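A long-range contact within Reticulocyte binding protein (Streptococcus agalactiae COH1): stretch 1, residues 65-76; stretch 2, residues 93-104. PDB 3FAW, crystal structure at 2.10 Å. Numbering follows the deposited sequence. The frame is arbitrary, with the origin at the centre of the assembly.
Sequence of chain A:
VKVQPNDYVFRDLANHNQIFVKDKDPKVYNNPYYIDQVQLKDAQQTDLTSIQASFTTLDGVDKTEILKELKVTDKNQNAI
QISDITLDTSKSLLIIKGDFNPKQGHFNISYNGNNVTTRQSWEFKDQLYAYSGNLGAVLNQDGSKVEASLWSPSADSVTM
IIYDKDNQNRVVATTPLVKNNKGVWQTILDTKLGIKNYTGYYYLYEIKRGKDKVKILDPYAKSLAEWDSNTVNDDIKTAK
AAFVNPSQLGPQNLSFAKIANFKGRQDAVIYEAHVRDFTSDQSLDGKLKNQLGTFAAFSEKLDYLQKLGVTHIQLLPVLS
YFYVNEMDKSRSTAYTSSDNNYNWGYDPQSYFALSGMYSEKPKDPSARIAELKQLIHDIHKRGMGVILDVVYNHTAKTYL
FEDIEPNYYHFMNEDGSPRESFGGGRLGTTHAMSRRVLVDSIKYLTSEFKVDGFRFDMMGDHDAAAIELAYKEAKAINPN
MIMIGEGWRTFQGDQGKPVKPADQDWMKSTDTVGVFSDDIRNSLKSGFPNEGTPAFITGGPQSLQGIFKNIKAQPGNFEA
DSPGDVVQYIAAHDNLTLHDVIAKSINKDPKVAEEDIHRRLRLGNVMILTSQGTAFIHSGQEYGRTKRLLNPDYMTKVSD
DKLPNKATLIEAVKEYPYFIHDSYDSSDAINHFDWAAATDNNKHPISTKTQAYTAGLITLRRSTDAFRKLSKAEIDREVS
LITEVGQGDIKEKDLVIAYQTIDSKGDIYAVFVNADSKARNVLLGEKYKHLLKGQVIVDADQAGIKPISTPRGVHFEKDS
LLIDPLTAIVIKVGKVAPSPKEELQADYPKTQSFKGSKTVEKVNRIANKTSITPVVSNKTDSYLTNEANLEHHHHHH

Stretch 1 65-76: EILKELKVTDKN
Stretch 2 93-104: LLIIKGDFNPKQ

The two stretches lie in one chain and run in the same sense past each other, their CA atoms 9.9 Å apart at I66 and L94, 9.3 Å apart at V72 and I96, and 5.9 Å apart at K75 and Q104. The first two spacings are too wide for backbone pairing and leave room for side chains from both segments; the last brings the main chains close enough to bond. In all, 448 Å² is buried, summed over both sides.

Stretch 1 opens in a weakly bonded helix, about residues 65-69, that begins earlier in the chain. E65, K68 and E69 are out of reach of stretch 2. I66 (phi/psi -93/-32) points its CA-to-CB bond toward L94, and with both chi1 and chi2 in t its side chain is extended, so that CD1 lies 3.2 Å from L94 CD2. This is tight for two methyl carbons and marks close packing. L94, in the strand that starts at 93, answers with chi1 t and chi2 p.

A backbone hydrogen bond runs from L70 N to I66 O, 2.9 Å, and L70 reaches the same partner, L94. L70 (-72/129, already extended) adopts t, p and places CD2 against two neighbouring side chains of the strand in stretch 2: 3.4 Å from L94 CD2 and 3.8 Å from I96 CD1. Buried and branched, these aliphatic side chains fill the space with no polar group to satisfy.

Residues 71-73 form a strand, in which alternation sorts the side chains. K71 and T73 are out of reach, K71 being exposed, whereas V72 (-122/134, chi1 t) points toward stretch 2 and is buried. Its CG2 lies 4.3 Å from I96 CG2, and its CG1 lies 3.9 Å from F100 CE1, approaching the ring obliquely. The same alternation in stretch 2 directs L94 and I96 (chi1 m, chi2 t) inward and leaves I95 and K97 out of reach. F100 starts sideways from its CA, but with chi1 -56° and chi2 -58° its ring swings nearer to V72. G98, at 168/-173, has no side chain; an ideal CB there would sit only 3.0 Å from F100 CZ.

Beyond the strand the contact turns polar. D74 (-91/-174, chi1 p) points toward stretch 2, with CB 3.5 Å from Q104 O, while its OD1 accepts a hydrogen bond from N76 N at 3.0 Å, spanning K75.

K75 (-59/-25) supplies both hydrogen bonds between the stretches. Its backbone N donates to Q104 O at 3.0 Å, with a nearly straight N-H...O angle of 164°. Its side chain, p at chi1 and t from chi2 through chi4, reaches out so that NZ donates to K103 O at 3.1 Å. A lysine suits this exposed position, since its long chain carries a charged donor out to the K103 carbonyl. Q104, the residue most covered by the other stretch (86 Å²), directs its CA-to-CB bond sideways, with chi1 and chi2 both m. Within the acceptor segment, N101 OD1 accepts from K103 N at 3.2 Å and N101 O from Q104 N at 2.9 Å.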

ATOM      1  N   GLU A  65      22.059 -20.089 -46.970  1.00 36.15           N
ATOM      2  CA  GLU A  65      22.094 -21.471 -46.482  1.00 37.87           C
ATOM      3  C   GLU A  65      20.993 -21.798 -45.466  1.00 38.36           C
ATOM      4  O   GLU A  65      20.689 -22.971 -45.238  1.00 39.48           O
ATOM      5  CB  GLU A  65      23.473 -21.789 -45.894  1.00 38.10           C
ATOM      6  CG  GLU A  65      24.585 -21.810 -46.944  1.00 39.23           C
ATOM      7  CD  GLU A  65      25.973 -21.990 -46.349  1.00 40.81           C
ATOM      8  OE1 GLU A  65      26.287 -21.323 -45.339  1.00 42.81           O
ATOM      9  OE2 GLU A  65      26.759 -22.791 -46.903  1.00 42.97           O
ATOM     10  N   ILE A  66      20.397 -20.773 -44.862  1.00 38.06           N
ATOM     11  CA  ILE A  66      19.320 -20.972 -43.889  1.00 37.72           C
ATOM     12  C   ILE A  66      17.923 -20.923 -44.554  1.00 36.95           C
ATOM     13  O   ILE A  66      17.006 -21.622 -44.125  1.00 36.44           O
ATOM     14  CB  ILE A  66      19.457 -19.971 -42.702  1.00 38.24           C
ATOM     15  CG1 ILE A  66      18.586 -20.402 -41.517  1.00 39.98           C
ATOM     16  CG2 ILE A  66      19.147 -18.542 -43.142  1.00 38.69           C
ATOM     17  CD1 ILE A  66      18.248 -19.283 -40.556  1.00 40.21           C
ATOM     18  N   LEU A  67      17.771 -20.120 -45.602  1.00 36.18           N
ATOM     19  CA  LEU A  67      16.522 -20.087 -46.393  1.00 36.05           C
ATOM     20  C   LEU A  67      16.391 -21.188 -47.465  1.00 36.40           C
ATOM     21  O   LEU A  67      15.314 -21.340 -48.048  1.00 36.46           O
ATOM     22  CB  LEU A  67      16.537 -18.822 -47.294  1.00 35.63           C
ATOM     23  CG  LEU A  67      15.924 -17.484 -46.913  1.00 34.14           C
ATOM     24  CD1 LEU A  67      16.405 -16.410 -47.884  1.00 32.69           C
ATOM     25  CD2 LEU A  67      14.408 -17.568 -46.913  1.00 30.62           C
ATOM     26  N   LYS A  68      17.409 -22.021 -47.662  1.00 36.57           N
ATOM     27  CA  LYS A  68      17.265 -23.517 -47.532  1.00 36.59           C
ATOM     28  C   LYS A  68      16.428 -24.238 -46.469  1.00 35.32           C
ATOM     29  O   LYS A  68      15.336 -24.732 -46.776  1.00 35.54           O
ATOM     30  CB  LYS A  68      18.640 -24.202 -47.728  1.00 37.58           C
ATOM     31  CG  LYS A  68      19.608 -23.420 -48.663  1.00 38.72           C
ATOM     32  CD  LYS A  68      20.238 -24.268 -49.759  1.00 39.70           C
ATOM     33  CE  LYS A  68      21.402 -23.536 -50.435  1.00 39.62           C
ATOM     34  NZ  LYS A  68      22.669 -23.653 -49.656  1.00 39.53           N
ATOM     35  N   GLU A  69      16.936 -24.335 -45.250  1.00 33.54           N
ATOM     36  CA  GLU A  69      16.405 -25.295 -44.281  1.00 32.38           C
ATOM     37  C   GLU A  69      15.130 -24.839 -43.564  1.00 31.03           C
ATOM     38  O   GLU A  69      14.302 -25.671 -43.179  1.00 30.77           O
ATOM     39  CB  GLU A  69      17.495 -25.623 -43.261  1.00 32.98           C
ATOM     40  CG  GLU A  69      17.121 -26.677 -42.235  1.00 35.40           C
ATOM     41  CD  GLU A  69      16.806 -28.028 -42.845  1.00 37.83           C
ATOM     42  OE1 GLU A  69      17.404 -28.374 -43.888  1.00 36.77           O
ATOM     43  OE2 GLU A  69      15.961 -28.748 -42.271  1.00 41.21           O
ATOM     44  N   LEU A  70      14.977 -23.529 -43.388  1.00 28.99           N
ATOM     45  CA  LEU A  70      13.863 -22.970 -42.620  1.00 27.62           C
ATOM     46  C   LEU A  70      12.533 -23.092 -43.367  1.00 27.00           C
ATOM     47  O   LEU A  70      12.429 -22.700 -44.532  1.00 27.14           O
ATOM     48  CB  LEU A  70      14.140 -21.499 -42.299  1.00 27.15           C
ATOM     49  CG  LEU A  70      13.262 -20.839 -41.235  1.00 26.80           C
ATOM     50  CD1 LEU A  70      13.620 -21.352 -39.841  1.00 20.38           C
ATOM     51  CD2 LEU A  70      13.405 -19.327 -41.304  1.00 26.71           C
ATOM     52  N   LYS A  71      11.523 -23.637 -42.691  1.00 26.16           N
ATOM     53  CA  LYS A  71      10.171 -23.736 -43.247  1.00 25.88           C
ATOM     54  C   LYS A  71       9.113 -23.374 -42.205  1.00 24.36           C
ATOM     55  O   LYS A  71       9.262 -23.679 -41.020  1.00 23.90           O
ATOM     56  CB  LYS A  71       9.914 -25.141 -43.796  1.00 26.52           C
ATOM     57  CG  LYS A  71      10.697 -25.449 -45.063  1.00 27.95           C
ATOM     58  CD  LYS A  71      10.371 -26.829 -45.612  1.00 28.87           C
ATOM     59  CE  LYS A  71      11.269 -27.173 -46.796  1.00 30.23           C
ATOM     60  NZ  LYS A  71      11.071 -28.580 -47.260  1.00 31.47           N
ATOM     61  N   VAL A  72       8.053 -22.717 -42.668  1.00 23.16           N
ATOM     62  CA  VAL A  72       6.946 -22.286 -41.821  1.00 21.93           C
ATOM     63  C   VAL A  72       5.642 -22.892 -42.331  1.00 21.89           C
ATOM     64  O   VAL A  72       5.373 -22.864 -43.533  1.00 20.88           O
ATOM     65  CB  VAL A  72       6.799 -20.753 -41.833  1.00 21.72           C
ATOM     66  CG1 VAL A  72       5.636 -20.317 -40.953  1.00 20.50           C
ATOM     67  CG2 VAL A  72       8.095 -20.088 -41.389  1.00 21.41           C
ATOM     68  N   THR A  73       4.838 -23.439 -41.421  1.00 21.25           N
ATOM     69  CA  THR A  73       3.518 -23.957 -41.778  1.00 21.83           C
ATOM     70  C   THR A  73       2.450 -23.437 -40.818  1.00 21.86           C
ATOM     71  O   THR A  73       2.758 -22.975 -39.717  1.00 20.69           O
ATOM     72  CB  THR A  73       3.491 -25.505 -41.815  1.00 22.49           C
ATOM     73  OG1 THR A  73       3.802 -26.031 -40.520  1.00 21.75           O
ATOM     74  CG2 THR A  73       4.495 -26.043 -42.837  1.00 21.92           C
ATOM     75  N   ASP A  74       1.198 -23.506 -41.255  1.00 22.50           N
ATOM     76  CA  ASP A  74       0.066 -23.013 -40.471  1.00 23.12           C
ATOM     77  C   ASP A  74      -0.518 -24.115 -39.579  1.00 23.81           C
ATOM     78  O   ASP A  74       0.035 -25.215 -39.501  1.00 23.70           O
ATOM     79  CB  ASP A  74      -1.004 -22.397 -41.397  1.00 23.84           C
ATOM     80  CG  ASP A  74      -1.731 -23.428 -42.257  1.00 24.08           C
ATOM     81  OD1 ASP A  74      -1.532 -24.650 -42.076  1.00 26.04           O
ATOM     82  OD2 ASP A  74      -2.516 -23.001 -43.127  1.00 25.72           O
ATOM     83  N   LYS A  75      -1.633 -23.813 -38.914  0.80 25.55           N
ATOM     84  CA  LYS A  75      -2.277 -24.745 -37.977  0.80 27.26           C
ATOM     85  C   LYS A  75      -2.702 -26.084 -38.602  0.80 29.00           C
ATOM     86  O   LYS A  75      -2.822 -27.088 -37.896  0.80 29.09           O
ATOM     87  CB  LYS A  75      -3.490 -24.080 -37.308  0.80 27.21           C
ATOM     88  CG  LYS A  75      -4.666 -23.798 -38.239  0.80 27.30           C
ATOM     89  CD  LYS A  75      -5.799 -23.095 -37.505  0.80 27.58           C
ATOM     90  CE  LYS A  75      -7.031 -22.954 -38.384  0.80 27.68           C
ATOM     91  NZ  LYS A  75      -8.105 -22.169 -37.712  0.80 27.77           N
ATOM     92  N   ASN A  76      -2.937 -26.088 -39.915  1.00 30.90           N
ATOM     93  CA  ASN A  76      -3.310 -27.304 -40.643  1.00 32.07           C
ATOM     94  C   ASN A  76      -2.149 -27.907 -41.445  1.00 31.85           C
ATOM     95  O   ASN A  76      -2.370 -28.653 -42.400  1.00 31.81           O
ATOM     96  CB  ASN A  76      -4.500 -27.012 -41.564  1.00 32.45           C
ATOM     97  CG  ASN A  76      -5.733 -26.561 -40.801  1.00 35.13           C
ATOM     98  OD1 ASN A  76      -5.939 -26.941 -39.646  1.00 38.94           O
ATOM     99  ND2 ASN A  76      -6.564 -25.751 -41.447  1.00 37.27           N
ATOM    100  N   LEU A  93      18.846 -14.415 -32.972  1.00 22.55           N
ATOM    101  CA  LEU A  93      17.456 -14.524 -33.388  1.00 23.77           C
ATOM    102  C   LEU A  93      17.309 -14.204 -34.869  1.00 23.00           C
ATOM    103  O   LEU A  93      18.034 -13.370 -35.421  1.00 23.18           O
ATOM    104  CB  LEU A  93      16.540 -13.640 -32.526  1.00 24.70           C
ATOM    105  CG  LEU A  93      16.706 -12.122 -32.527  1.00 26.88           C
ATOM    106  CD1 LEU A  93      16.109 -11.514 -33.774  1.00 29.91           C
ATOM    107  CD2 LEU A  93      16.042 -11.523 -31.291  1.00 26.30           C
ATOM    108  N   LEU A  94      16.367 -14.898 -35.500  1.00 22.03           N
ATOM    109  CA  LEU A  94      16.073 -14.746 -36.914  1.00 22.25           C
ATOM    110  C   LEU A  94      14.682 -14.137 -37.053  1.00 21.15           C
ATOM    111  O   LEU A  94      13.702 -14.703 -36.571  1.00 21.63           O
ATOM    112  CB  LEU A  94      16.122 -16.119 -37.583  1.00 22.53           C
ATOM    113  CG  LEU A  94      15.897 -16.204 -39.092  1.00 24.08           C
ATOM    114  CD1 LEU A  94      17.057 -15.565 -39.839  1.00 26.38           C
ATOM    115  CD2 LEU A  94      15.720 -17.656 -39.500  1.00 22.40           C
ATOM    116  N   ILE A  95      14.596 -12.979 -37.703  1.00 20.55           N
ATOM    117  CA  ILE A  95      13.306 -12.329 -37.947  1.00 19.11           C
ATOM    118  C   ILE A  95      12.766 -12.806 -39.300  1.00 18.29           C
ATOM    119  O   ILE A  95      13.409 -12.617 -40.332  1.00 19.21           O
ATOM    120  CB  ILE A  95      13.407 -10.788 -37.904  1.00 19.16           C
ATOM    121  CG1 ILE A  95      14.042 -10.327 -36.586  1.00 19.85           C
ATOM    122  CG2 ILE A  95      12.031 -10.155 -38.060  1.00 16.17           C
ATOM    123  CD1 ILE A  95      15.556 -10.249 -36.629  1.00 20.32           C
ATOM    124  N   ILE A  96      11.591 -13.433 -39.274  1.00 16.99           N
ATOM    125  CA  ILE A  96      10.994 -14.073 -40.443  1.00 14.95           C
ATOM    126  C   ILE A  96       9.788 -13.259 -40.907  1.00 16.00           C
ATOM    127  O   ILE A  96       8.877 -12.998 -40.116  1.00 16.01           O
ATOM    128  CB  ILE A  96      10.522 -15.516 -40.109  1.00 15.29           C
ATOM    129  CG1 ILE A  96      11.645 -16.318 -39.434  1.00 14.19           C
ATOM    130  CG2 ILE A  96      10.046 -16.226 -41.367  1.00 13.08           C
ATOM    131  CD1 ILE A  96      11.170 -17.587 -38.741  1.00 12.57           C
ATOM    132  N   LYS A  97       9.787 -12.872 -42.187  1.00 14.90           N
ATOM    133  CA  LYS A  97       8.723 -12.053 -42.776  1.00 14.75           C
ATOM    134  C   LYS A  97       7.839 -12.857 -43.727  1.00 15.45           C
ATOM    135  O   LYS A  97       8.316 -13.744 -44.443  1.00 14.73           O
ATOM    136  CB  LYS A  97       9.313 -10.864 -43.543  1.00 15.43           C
ATOM    137  CG  LYS A  97      10.135  -9.906 -42.695  0.50 13.58           C
ATOM    138  CD  LYS A  97      10.703  -8.783 -43.548  0.50 13.18           C
ATOM    139  CE  LYS A  97      11.808  -8.027 -42.830  0.50  9.31           C
ATOM    140  NZ  LYS A  97      11.288  -7.225 -41.680  0.60  3.91           N
ATOM    141  N   GLY A  98       6.554 -12.509 -43.743  1.00 14.92           N
ATOM    142  CA  GLY A  98       5.557 -13.172 -44.582  1.00 15.43           C
ATOM    143  C   GLY A  98       4.157 -12.758 -44.161  1.00 16.06           C
ATOM    144  O   GLY A  98       4.004 -11.875 -43.328  1.00 16.95           O
ATOM    145  N   ASP A  99       3.138 -13.386 -44.737  1.00 15.78           N
ATOM    146  CA  ASP A  99       1.747 -13.093 -44.380  1.00 16.31           C
ATOM    147  C   ASP A  99       1.272 -14.124 -43.358  1.00 15.37           C
ATOM    148  O   ASP A  99       0.913 -15.249 -43.715  1.00 14.43           O
ATOM    149  CB  ASP A  99       0.855 -13.098 -45.631  1.00 16.26           C
ATOM    150  CG  ASP A  99      -0.563 -12.598 -45.357  1.00 17.50           C
ATOM    151  OD1 ASP A  99      -1.025 -12.630 -44.195  1.00 13.60           O
ATOM    152  OD2 ASP A  99      -1.223 -12.163 -46.323  1.00 20.38           O
ATOM    153  N   PHE A 100       1.281 -13.738 -42.085  1.00 16.86           N
ATOM    154  CA  PHE A 100       0.965 -14.662 -40.992  1.00 18.03           C
ATOM    155  C   PHE A 100      -0.368 -14.313 -40.328  1.00 18.99           C
ATOM    156  O   PHE A 100      -0.406 -13.726 -39.243  1.00 18.56           O
ATOM    157  CB  PHE A 100       2.099 -14.669 -39.966  1.00 17.80           C
ATOM    158  CG  PHE A 100       3.446 -15.006 -40.551  1.00 18.04           C
ATOM    159  CD1 PHE A 100       3.650 -16.208 -41.216  1.00 19.34           C
ATOM    160  CD2 PHE A 100       4.514 -14.127 -40.422  1.00 19.61           C
ATOM    161  CE1 PHE A 100       4.897 -16.527 -41.748  1.00 20.94           C
ATOM    162  CE2 PHE A 100       5.758 -14.434 -40.951  1.00 18.35           C
ATOM    163  CZ  PHE A 100       5.951 -15.637 -41.616  1.00 20.24           C
ATOM    164  N   ASN A 101      -1.460 -14.690 -40.992  1.00 19.81           N
ATOM    165  CA  ASN A 101      -2.815 -14.437 -40.495  1.00 21.30           C
ATOM    166  C   ASN A 101      -3.040 -15.191 -39.184  1.00 21.83           C
ATOM    167  O   ASN A 101      -2.994 -16.424 -39.169  1.00 21.32           O
ATOM    168  CB  ASN A 101      -3.852 -14.865 -41.547  1.00 21.87           C
ATOM    169  CG  ASN A 101      -5.280 -14.431 -41.202  1.00 22.88           C
ATOM    170  OD1 ASN A 101      -5.565 -13.959 -40.101  1.00 21.89           O
ATOM    171  ND2 ASN A 101      -6.186 -14.599 -42.160  1.00 22.00           N
ATOM    172  N   PRO A 102      -3.275 -14.458 -38.074  1.00 22.62           N
ATOM    173  CA  PRO A 102      -3.433 -15.131 -36.779  1.00 23.26           C
ATOM    174  C   PRO A 102      -4.626 -16.091 -36.705  1.00 24.07           C
ATOM    175  O   PRO A 102      -4.646 -16.970 -35.846  1.00 23.02           O
ATOM    176  CB  PRO A 102      -3.592 -13.970 -35.785  1.00 23.50           C
ATOM    177  CG  PRO A 102      -3.977 -12.792 -36.594  1.00 23.41           C
ATOM    178  CD  PRO A 102      -3.388 -12.990 -37.953  1.00 22.68           C
ATOM    179  N   LYS A 103      -5.596 -15.932 -37.605  1.00 26.06           N
ATOM    180  CA  LYS A 103      -6.740 -16.847 -37.689  1.00 27.80           C
ATOM    181  C   LYS A 103      -6.336 -18.234 -38.211  1.00 27.56           C
ATOM    182  O   LYS A 103      -7.015 -19.226 -37.936  1.00 26.76           O
ATOM    183  CB  LYS A 103      -7.838 -16.242 -38.570  1.00 28.01           C
ATOM    184  CG  LYS A 103      -8.465 -14.977 -37.981  1.00 30.78           C
ATOM    185  CD  LYS A 103      -9.590 -14.446 -38.854  1.00 33.25           C
ATOM    186  CE  LYS A 103     -10.426 -13.399 -38.128  1.00 36.71           C
ATOM    187  NZ  LYS A 103      -9.643 -12.179 -37.782  1.00 39.51           N
ATOM    188  N   GLN A 104      -5.235 -18.288 -38.962  1.00 27.52           N
ATOM    189  CA  GLN A 104      -4.653 -19.549 -39.430  1.00 27.73           C
ATOM    190  C   GLN A 104      -3.523 -20.020 -38.509  1.00 27.13           C
ATOM    191  O   GLN A 104      -2.883 -21.041 -38.777  1.00 26.91           O
ATOM    192  CB  GLN A 104      -4.101 -19.384 -40.850  1.00 28.83           C
ATOM    193  CG  GLN A 104      -5.111 -18.874 -41.880  1.00 31.24           C
ATOM    194  CD  GLN A 104      -6.251 -19.845 -42.132  1.00 33.96           C
ATOM    195  OE1 GLN A 104      -6.076 -21.062 -42.065  1.00 36.95           O
ATOM    196  NE2 GLN A 104      -7.428 -19.306 -42.434  1.00 37.88           N
TER